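Local atomic coordinates of purine nucleoside phosphorylase (Caulobacter vibrioides, PDB entry 1XFJ), a protein that probably cleaves purine nucleosides with phosphate and deaminates adenosine, as a metal-binding member of the YfiH/LACC1 family. Residues 9-14 with 221-226. Residues are numbered along the deposited sequence; the frame is centred on the assembly and turned at random.
Sequences VQSPLL and RREWVG
Ser-11 and Glu-223 meet where an N-capped helical turn packs on an edge strand: Ser-11 precedes helix 12-15, and strand 221-224 is outermost in the six-stranded sheet of this alpha-beta-beta-alpha protein. The evidence for the cap is the bond from Leu-13 N to Ser-11 OG, 3.1 Å long. It is bent to 143° at the hydrogen. The same OG donates to Glu-223, so one hydroxyl serves both the helix start and the strand. Val-9, from the outermost strand 8-9 of the five-stranded sheet, packs its CG1 on Val-225 CB at 3.9 Å, just past strand 221-224, joining the edges of the two sheets; both valines also touch Phe-24 of strand 20-25. Followed outward, Glu-223 first sets CB against Leu-13 CD2 at 3.8 Å. Its CG lies between the backbone N and the carbonyl carbon (chi1 77°) and packs on the same methyl at 3.6 Å. The two side chains cross obliquely, and Leu-13 CD2 also reaches the backbone carbon C of Arg-222 at 3.6 Å. Beyond the bend at chi2, Leu-13 CD1 rests near the carboxylate carbon CD and lies 4.2 Å from OE2. At the other oxygen, Pro-12 CD approaches OE1 to 3.6 Å. Ser-11 OG bonds OE1 on its anti side at 2.5 Å, 33° out of the carboxylate plane.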
loop_
_atom_site.group_PDB
_atom_site.type_symbol
_atom_site.label_atom_id
_atom_site.label_comp_id
_atom_site.label_asym_id
_atom_site.label_seq_id
_atom_site.Cartn_x
_atom_site.Cartn_y
_atom_site.Cartn_z
ATOM N N VAL A 9 2.578 0.063 12.219
ATOM C CA VAL A 9 1.655 -1.050 12.315
ATOM C C VAL A 9 2.450 -2.182 11.690
ATOM O O VAL A 9 2.911 -2.072 10.556
ATOM C CB VAL A 9 0.374 -0.832 11.487
ATOM C CG1 VAL A 9 -0.434 -2.120 11.444
ATOM C CG2 VAL A 9 -0.457 0.288 12.099
ATOM N N GLN A 10 2.648 -3.256 12.438
ATOM C CA GLN A 10 3.387 -4.385 11.904
ATOM C C GLN A 10 2.537 -5.633 11.956
ATOM O O GLN A 10 1.623 -5.739 12.772
ATOM C CB GLN A 10 4.677 -4.596 12.685
ATOM C CG GLN A 10 5.729 -3.546 12.406
ATOM C CD GLN A 10 7.025 -3.849 13.111
ATOM O OE1 GLN A 10 7.070 -3.928 14.338
ATOM N NE2 GLN A 10 8.090 -4.028 12.342
ATOM N N SER A 11 2.848 -6.570 11.067
ATOM C CA SER A 11 2.126 -7.829 10.969
ATOM C C SER A 11 2.916 -9.006 11.523
ATOM O O SER A 11 4.117 -9.133 11.278
ATOM C CB SER A 11 1.782 -8.119 9.508
ATOM O OG SER A 11 1.388 -9.471 9.352
ATOM N N PRO A 12 2.247 -9.886 12.284
ATOM C CA PRO A 12 2.925 -11.054 12.851
ATOM C C PRO A 12 3.479 -11.953 11.748
ATOM O O PRO A 12 4.452 -12.679 11.953
ATOM C CB PRO A 12 1.816 -11.736 13.651
ATOM C CG PRO A 12 0.999 -10.586 14.121
ATOM C CD PRO A 12 0.911 -9.715 12.882
ATOM N N LEU A 13 2.862 -11.891 10.570
ATOM C CA LEU A 13 3.294 -12.706 9.441
ATOM C C LEU A 13 4.610 -12.265 8.824
ATOM O O LEU A 13 5.224 -13.018 8.069
ATOM C CB LEU A 13 2.219 -12.728 8.353
ATOM C CG LEU A 13 1.061 -13.703 8.568
ATOM C CD1 LEU A 13 0.423 -13.436 9.907
ATOM C CD2 LEU A 13 0.052 -13.571 7.440
ATOM N N LEU A 14 5.048 -11.051 9.144
ATOM C CA LEU A 14 6.296 -10.537 8.586
ATOM C C LEU A 14 7.346 -10.213 9.645
ATOM O O LEU A 14 8.543 -10.271 9.373
ATOM C CB LEU A 14 6.017 -9.276 7.762
ATOM C CG LEU A 14 5.058 -9.414 6.575
ATOM C CD1 LEU A 14 4.725 -8.036 6.010
ATOM C CD2 LEU A 14 5.687 -10.292 5.508
ATOM N N ARG A 221 -0.089 -17.533 2.411
ATOM C CA ARG A 221 0.080 -16.940 3.737
ATOM C C ARG A 221 -0.244 -15.463 3.600
ATOM O O ARG A 221 0.540 -14.698 3.047
ATOM C CB ARG A 221 1.518 -17.129 4.214
ATOM C CG ARG A 221 1.895 -18.586 4.379
ATOM C CD ARG A 221 3.393 -18.773 4.548
ATOM N NE ARG A 221 3.710 -20.169 4.827
ATOM C CZ ARG A 221 3.479 -20.767 5.992
ATOM N NH1 ARG A 221 2.937 -20.087 6.991
ATOM N NH2 ARG A 221 3.776 -22.048 6.152
ATOM N N ARG A 222 -1.398 -15.065 4.122
ATOM C CA ARG A 222 -1.835 -13.686 3.986
ATOM C C ARG A 222 -2.721 -13.217 5.129
ATOM O O ARG A 222 -3.229 -14.020 5.914
ATOM C CB ARG A 222 -2.613 -13.554 2.679
ATOM C CG ARG A 222 -3.739 -14.572 2.576
ATOM C CD ARG A 222 -4.436 -14.565 1.225
ATOM N NE ARG A 222 -5.626 -15.414 1.241
ATOM C CZ ARG A 222 -5.629 -16.723 1.006
ATOM N NH1 ARG A 222 -4.500 -17.363 0.721
ATOM N NH2 ARG A 222 -6.768 -17.401 1.074
ATOM N N GLU A 223 -2.904 -11.903 5.204
ATOM C CA GLU A 223 -3.761 -11.305 6.217
ATOM C C GLU A 223 -3.872 -9.802 6.013
ATOM O O GLU A 223 -3.070 -9.196 5.301
ATOM C CB GLU A 223 -3.216 -11.557 7.622
ATOM C CG GLU A 223 -2.036 -10.673 7.983
ATOM C CD GLU A 223 -1.984 -10.322 9.460
ATOM O OE1 GLU A 223 -1.094 -9.537 9.850
ATOM O OE2 GLU A 223 -2.831 -10.823 10.229
ATOM N N TRP A 224 -4.895 -9.220 6.628
ATOM C CA TRP A 224 -5.111 -7.781 6.599
ATOM C C TRP A 224 -4.894 -7.345 8.042
ATOM O O TRP A 224 -5.399 -7.991 8.962
ATOM C CB TRP A 224 -6.537 -7.433 6.169
ATOM C CG TRP A 224 -6.830 -5.957 6.274
ATOM C CD1 TRP A 224 -6.000 -4.934 5.912
ATOM C CD2 TRP A 224 -8.035 -5.340 6.754
ATOM N NE1 TRP A 224 -6.605 -3.726 6.137
ATOM C CE2 TRP A 224 -7.855 -3.941 6.654
ATOM C CE3 TRP A 224 -9.247 -5.831 7.258
ATOM C CZ2 TRP A 224 -8.843 -3.024 7.041
ATOM C CZ3 TRP A 224 -10.234 -4.916 7.643
ATOM C CH2 TRP A 224 -10.022 -3.528 7.531
ATOM N N VAL A 225 -4.140 -6.269 8.247
ATOM C CA VAL A 225 -3.867 -5.790 9.600
ATOM C C VAL A 225 -5.120 -5.265 10.298
ATOM O O VAL A 225 -5.104 -4.993 11.498
ATOM C CB VAL A 225 -2.782 -4.691 9.599
ATOM C CG1 VAL A 225 -1.489 -5.253 9.029
ATOM C CG2 VAL A 225 -3.249 -3.489 8.793
ATOM N N GLY A 226 -6.199 -5.116 9.538
ATOM C CA GLY A 226 -7.452 -4.666 10.117
ATOM C C GLY A 226 -7.508 -3.264 10.697
ATOM O O GLY A 226 -8.120 -3.053 11.746
#